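PDB 7KOE: electron transfer flavoprotein, beta subunit from Thermotoga maritima, which binds FAD and probably takes part in electron transfer as the beta subunit of an electron transfer flavoprotein. Local coordinates for residues 151-156 against 188-193; 169-174 against 184-189. All blocks are in the same frame, centred on the assembly; numbering follows the deposited sequence.

Contact 1: 151-156 against 188-193; sequences FGYALG and KLPAVL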
loop_
_atom_site.group_PDB
_atom_site.type_symbol
_atom_site.label_atom_id
_atom_site.label_comp_id
_atom_site.label_asym_id
_atom_site.label_seq_id
_atom_site.Cartn_x
_atom_site.Cartn_y
_atom_site.Cartn_z
ATOM N N PHE A 151 47.170 -14.309 24.953
ATOM C CA PHE A 151 48.489 -14.872 24.736
ATOM C C PHE A 151 49.448 -14.546 25.864
ATOM O O PHE A 151 50.472 -15.224 26.002
ATOM C CB PHE A 151 49.065 -14.359 23.421
ATOM C CG PHE A 151 48.351 -14.861 22.215
ATOM C CD1 PHE A 151 48.642 -16.108 21.694
ATOM C CD2 PHE A 151 47.386 -14.090 21.601
ATOM C CE1 PHE A 151 47.979 -16.571 20.587
ATOM C CE2 PHE A 151 46.722 -14.546 20.497
ATOM C CZ PHE A 151 47.019 -15.788 19.989
ATOM N N GLY A 152 49.136 -13.543 26.675
ATOM C CA GLY A 152 50.092 -13.063 27.651
ATOM C C GLY A 152 51.254 -12.360 26.991
ATOM O O GLY A 152 52.409 -12.578 27.375
ATOM N N TYR A 153 50.976 -11.533 25.991
ATOM C CA TYR A 153 52.006 -10.847 25.232
ATOM C C TYR A 153 52.105 -9.395 25.678
ATOM O O TYR A 153 51.219 -8.862 26.348
ATOM C CB TYR A 153 51.709 -10.904 23.731
ATOM C CG TYR A 153 51.934 -12.247 23.064
ATOM C CD1 TYR A 153 52.491 -13.316 23.756
ATOM C CD2 TYR A 153 51.592 -12.437 21.732
ATOM C CE1 TYR A 153 52.685 -14.537 23.146
ATOM C CE2 TYR A 153 51.788 -13.650 21.111
ATOM C CZ TYR A 153 52.333 -14.697 21.823
ATOM O OH TYR A 153 52.531 -15.909 21.207
ATOM N N ALA A 154 53.202 -8.758 25.292
ATOM C CA ALA A 154 53.401 -7.348 25.590
ATOM C C ALA A 154 52.500 -6.504 24.702
ATOM O O ALA A 154 52.576 -6.586 23.475
ATOM C CB ALA A 154 54.862 -6.973 25.379
ATOM N N LEU A 155 51.647 -5.691 25.311
ATOM C CA LEU A 155 50.738 -4.835 24.560
ATOM C C LEU A 155 51.405 -3.492 24.313
ATOM O O LEU A 155 51.560 -2.689 25.238
ATOM C CB LEU A 155 49.424 -4.639 25.303
ATOM C CG LEU A 155 48.469 -3.701 24.573
ATOM C CD1 LEU A 155 47.974 -4.338 23.295
ATOM C CD2 LEU A 155 47.321 -3.333 25.462
ATOM N N GLY A 156 51.805 -3.245 23.075
ATOM C CA GLY A 156 52.155 -1.896 22.693
ATOM C C GLY A 156 51.046 -1.290 21.870
ATOM O O GLY A 156 50.945 -1.555 20.673
ATOM N N LYS A 188 58.965 -6.417 24.367
ATOM C CA LYS A 188 59.619 -7.715 24.321
ATOM C C LYS A 188 58.779 -8.644 23.458
ATOM O O LYS A 188 57.622 -8.920 23.788
ATOM C CB LYS A 188 59.794 -8.291 25.725
ATOM C CG LYS A 188 60.462 -9.654 25.758
ATOM C CD LYS A 188 61.913 -9.571 25.326
ATOM C CE LYS A 188 62.552 -10.946 25.280
ATOM N NZ LYS A 188 62.614 -11.573 26.628
ATOM N N LEU A 189 59.355 -9.107 22.353
ATOM C CA LEU A 189 58.649 -10.043 21.493
ATOM C C LEU A 189 58.550 -11.403 22.183
ATOM O O LEU A 189 59.510 -11.845 22.821
ATOM C CB LEU A 189 59.354 -10.185 20.146
ATOM C CG LEU A 189 59.422 -8.943 19.254
ATOM C CD1 LEU A 189 59.803 -9.340 17.841
ATOM C CD2 LEU A 189 58.114 -8.168 19.259
ATOM N N PRO A 190 57.406 -12.098 22.075
ATOM C CA PRO A 190 56.193 -11.839 21.292
ATOM C C PRO A 190 55.296 -10.741 21.845
ATOM O O PRO A 190 54.955 -10.759 23.022
ATOM C CB PRO A 190 55.458 -13.180 21.342
ATOM C CG PRO A 190 56.432 -14.162 21.894
ATOM C CD PRO A 190 57.306 -13.377 22.787
ATOM N N ALA A 191 54.930 -9.796 20.985
ATOM C CA ALA A 191 54.152 -8.634 21.375
ATOM C C ALA A 191 52.906 -8.535 20.513
ATOM O O ALA A 191 52.808 -9.150 19.453
ATOM C CB ALA A 191 54.969 -7.349 21.249
ATOM N N VAL A 192 51.948 -7.749 20.985
ATOM C CA VAL A 192 50.725 -7.469 20.248
ATOM C C VAL A 192 50.685 -5.965 20.032
ATOM O O VAL A 192 50.390 -5.200 20.956
ATOM C CB VAL A 192 49.474 -7.966 20.978
ATOM C CG1 VAL A 192 48.217 -7.526 20.249
ATOM C CG2 VAL A 192 49.508 -9.468 21.089
ATOM N N LEU A 193 51.004 -5.530 18.821
ATOM C CA LEU A 193 50.953 -4.114 18.520
ATOM C C LEU A 193 49.524 -3.691 18.206
ATOM O O LEU A 193 48.621 -4.511 18.048
ATOM C CB LEU A 193 51.876 -3.777 17.356
ATOM C CG LEU A 193 53.366 -3.799 17.673
ATOM C CD1 LEU A 193 54.181 -3.349 16.487
ATOM C CD2 LEU A 193 53.622 -2.902 18.830
#
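The ring of Tyr153 carries the side-chain part of this contact. Pro190 CB sits over one of its faces in a CH-pi contact, 3.5 Å from the centroid of the Tyr153 ring and 12° off the ring normal, while Phe151 CB lies over the opposite face. Val192 CG2 comes in at the ring edge, 3.7 Å from Tyr153 CD2, so the ring is wedged on three sides. Its first torsion (chi1 -73°), with CG anti to the carbonyl carbon, sets it against Pro190, and its hydroxyl reaches a hydrogen bond with Lys125 NZ. An alanine here would remove the ring and hydroxyl and would probably loosen the packing of Pro190 and Val192.

Beyond the ring the two segments pair as parallel beta strands. Val192 N gives a nearly straight bond (N-H...O angle 171°) to Ala154 O at 2.8 Å, and Gly156 N bonds Val192 O at 3.2 Å; Ala154 N reaches Pro190 O only weakly. A cis peptide precedes Pro190 as the chain enters strand 191-195. At the start of 151-156, a Schellman motif with Gly152 at positive phi ends helix 143-150, Tyr153 N bonding back to Ala148 O. Strand 191-195 pairs in parallel with both 128-132 and 154-162 and lies between them; helix 143-150 links those two in a beta-alpha-beta crossover.

Leu155 and Val192 share the sheet face against that helix, where the Val192 side chain is about 8 Å from bound FAD. The contact is backbone hydrogen bonding backed by apolar side chains, with the tyrosine hydroxyl paired with Lys125.

Contact 2: 169-174 against 184-189; sequences KKEMVI and KIRLKL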
loop_
_atom_site.group_PDB
_atom_site.type_symbol
_atom_site.label_atom_id
_atom_site.label_comp_id
_atom_site.label_asym_id
_atom_site.label_seq_id
_atom_site.Cartn_x
_atom_site.Cartn_y
_atom_site.Cartn_z
ATOM N N LYS A 169 67.369 -9.964 19.067
ATOM C CA LYS A 169 67.081 -9.870 20.524
ATOM C C LYS A 169 65.591 -10.123 20.783
ATOM O O LYS A 169 65.196 -10.125 21.967
ATOM C CB LYS A 169 67.504 -8.499 21.059
ATOM C CG LYS A 169 68.352 -7.663 20.109
ATOM C CD LYS A 169 69.310 -6.730 20.821
ATOM C CE LYS A 169 68.608 -5.663 21.634
ATOM N NZ LYS A 169 68.526 -4.377 20.901
ATOM N N LYS A 170 64.807 -10.330 19.721
ATOM C CA LYS A 170 63.345 -10.581 19.846
ATOM C C LYS A 170 62.724 -9.491 20.726
ATOM O O LYS A 170 61.952 -9.833 21.638
ATOM C CB LYS A 170 63.078 -11.980 20.413
ATOM C CG LYS A 170 61.986 -12.775 19.706
ATOM C CD LYS A 170 61.758 -12.341 18.273
ATOM C CE LYS A 170 62.775 -12.911 17.309
ATOM N NZ LYS A 170 62.129 -13.495 16.110
ATOM N N GLU A 171 63.066 -8.229 20.454
ATOM C CA GLU A 171 62.533 -7.075 21.225
ATOM C C GLU A 171 62.594 -5.838 20.326
ATOM O O GLU A 171 63.640 -5.633 19.687
ATOM C CB GLU A 171 63.337 -6.870 22.510
ATOM C CG GLU A 171 64.763 -6.411 22.271
ATOM C CD GLU A 171 65.660 -6.514 23.492
ATOM O OE1 GLU A 171 65.144 -6.858 24.573
ATOM O OE2 GLU A 171 66.871 -6.250 23.359
ATOM N N MET A 172 61.516 -5.052 20.282
ATOM C CA MET A 172 61.495 -3.859 19.396
ATOM C C MET A 172 60.996 -2.624 20.154
ATOM O O MET A 172 60.223 -2.781 21.114
ATOM C CB MET A 172 60.612 -4.106 18.171
ATOM C CG MET A 172 59.569 -3.034 17.947
ATOM S SD MET A 172 58.097 -3.697 17.135
ATOM C CE MET A 172 57.275 -4.461 18.531
ATOM N N VAL A 173 61.435 -1.450 19.695
ATOM C CA VAL A 173 61.115 -0.141 20.250
ATOM C C VAL A 173 60.028 0.503 19.403
ATOM O O VAL A 173 60.215 0.747 18.205
ATOM C CB VAL A 173 62.355 0.759 20.350
ATOM C CG1 VAL A 173 61.951 2.192 20.632
ATOM C CG2 VAL A 173 63.235 0.272 21.470
ATOM N N ILE A 174 58.891 0.768 20.034
ATOM C CA ILE A 174 57.790 1.485 19.422
ATOM C C ILE A 174 57.732 2.870 20.047
ATOM O O ILE A 174 58.485 3.190 20.961
ATOM C CB ILE A 174 56.459 0.742 19.603
ATOM C CG1 ILE A 174 56.028 0.813 21.066
ATOM C CG2 ILE A 174 56.616 -0.696 19.192
ATOM C CD1 ILE A 174 54.560 0.620 21.283
ATOM N N LYS A 184 58.683 6.258 24.024
ATOM C CA LYS A 184 59.383 5.114 23.462
ATOM C C LYS A 184 59.322 3.961 24.450
ATOM O O LYS A 184 59.486 4.162 25.656
ATOM C CB LYS A 184 60.830 5.473 23.141
ATOM C CG LYS A 184 60.967 6.612 22.154
ATOM C CD LYS A 184 62.416 6.971 21.916
ATOM C CE LYS A 184 63.181 5.809 21.316
ATOM N NZ LYS A 184 64.561 6.215 20.943
ATOM N N ILE A 185 59.065 2.757 23.948
ATOM C CA ILE A 185 58.839 1.584 24.785
ATOM C C ILE A 185 59.609 0.419 24.184
ATOM O O ILE A 185 59.400 0.077 23.018
ATOM C CB ILE A 185 57.345 1.237 24.889
ATOM C CG1 ILE A 185 56.599 2.248 25.751
ATOM C CG2 ILE A 185 57.153 -0.145 25.459
ATOM C CD1 ILE A 185 55.118 2.005 25.795
ATOM N N ARG A 186 60.482 -0.200 24.975
ATOM C CA ARG A 186 61.164 -1.422 24.550
ATOM C C ARG A 186 60.218 -2.589 24.774
ATOM O O ARG A 186 60.184 -3.190 25.846
ATOM C CB ARG A 186 62.460 -1.636 25.320
ATOM C CG ARG A 186 63.517 -0.591 25.087
ATOM C CD ARG A 186 64.882 -1.065 25.549
ATOM N NE ARG A 186 65.436 -2.063 24.640
ATOM C CZ ARG A 186 66.179 -1.769 23.579
ATOM N NH1 ARG A 186 66.640 -2.739 22.806
ATOM N NH2 ARG A 186 66.459 -0.505 23.291
ATOM N N LEU A 187 59.439 -2.919 23.752
ATOM C CA LEU A 187 58.591 -4.096 23.832
ATOM C C LEU A 187 59.424 -5.361 23.711
ATOM O O LEU A 187 60.453 -5.390 23.037
ATOM C CB LEU A 187 57.538 -4.075 22.735
ATOM C CG LEU A 187 56.282 -3.255 22.986
ATOM C CD1 LEU A 187 55.264 -3.703 22.002
ATOM C CD2 LEU A 187 55.764 -3.460 24.385
ATOM N N LYS A 188 58.965 -6.417 24.367
ATOM C CA LYS A 188 59.619 -7.715 24.321
ATOM C C LYS A 188 58.779 -8.644 23.458
ATOM O O LYS A 188 57.622 -8.920 23.788
ATOM C CB LYS A 188 59.794 -8.291 25.725
ATOM C CG LYS A 188 60.462 -9.654 25.758
ATOM C CD LYS A 188 61.913 -9.571 25.326
ATOM C CE LYS A 188 62.552 -10.946 25.280
ATOM N NZ LYS A 188 62.614 -11.573 26.628
ATOM N N LEU A 189 59.355 -9.107 22.353
ATOM C CA LEU A 189 58.649 -10.043 21.493
ATOM C C LEU A 189 58.550 -11.403 22.183
ATOM O O LEU A 189 59.510 -11.845 22.821
ATOM C CB LEU A 189 59.354 -10.185 20.146
ATOM C CG LEU A 189 59.422 -8.943 19.254
ATOM C CD1 LEU A 189 59.803 -9.340 17.841
ATOM C CD2 LEU A 189 58.114 -8.168 19.259
#
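Strands 171-177 and 181-188 form an antiparallel beta hairpin. Its backbone bonds run through the hydrogen-bonded pairs Ile174-Ile185 and Met172-Leu187. In the first, Ile174 N to Ile185 O and Ile185 N to Ile174 O both measure 3.1 Å, each with an N-H...O angle of 156°. In the second, Met172 N bonds Leu187 O at 3.0 Å, whereas the return bond is bent and weak. Beyond the strand pairing, where 181-188 has ended and 171-177 has yet to begin, Leu189 N bonds Lys170 O. Ile185 and Arg186 pair with an antiparallel strand of the neighbouring electron transfer flavoprotein chain, continuing the sheet across the interface.

Apolar contacts line the face bearing Met172, Ile174, Ile185 and Leu187. Met172 CE reaches Leu187 CD1 (4.1 Å) and also Leu189 CD2, while Ile174 and Ile185 lie side by side, pointing the same way. Strands 154-162 and 191-195 pack against this face through Ile162 and Leu193.

Charged groups gather on the face of Glu171, Val173 and Arg186. Lys169, Glu171 and Arg186 make a salt-bridge network in which the place of Glu171 OE2 is less sure; as modelled, the Glu171 carboxylate is nearly perpendicular to the Arg186 guanidinium. Glu164 takes Arg186 NH2 and Asp166 takes Lys169 NZ, which probably offsets the crowding of positive charge. Over one face of the guanidinium sits Val173 CG2, 3.8 Å from Arg186 NH2.

The two contacts lie 9 Å apart, centre to centre, in one mixed sheet and share Lys188 and Leu189. Along the chain, strand 154-162 of contact 1 is followed by both hairpin strands of contact 2, 171-177 and 181-188, before strand 191-195 returns to pair with 154-162. In sequence the hairpin connects these two neighbouring parallel strands, and its first strand pairs antiparallel with 154-162. Leu193 CD2 joins the contacts directly, lying 3.7 Å from Leu187 CD1 and equally near Ile174 CG2. Contact 1 belongs to the parallel part of the sheet, nearer bound FAD, and contact 2 to an antiparallel extension. Both touch the partner chain, but the sheet continues into it at contact 2.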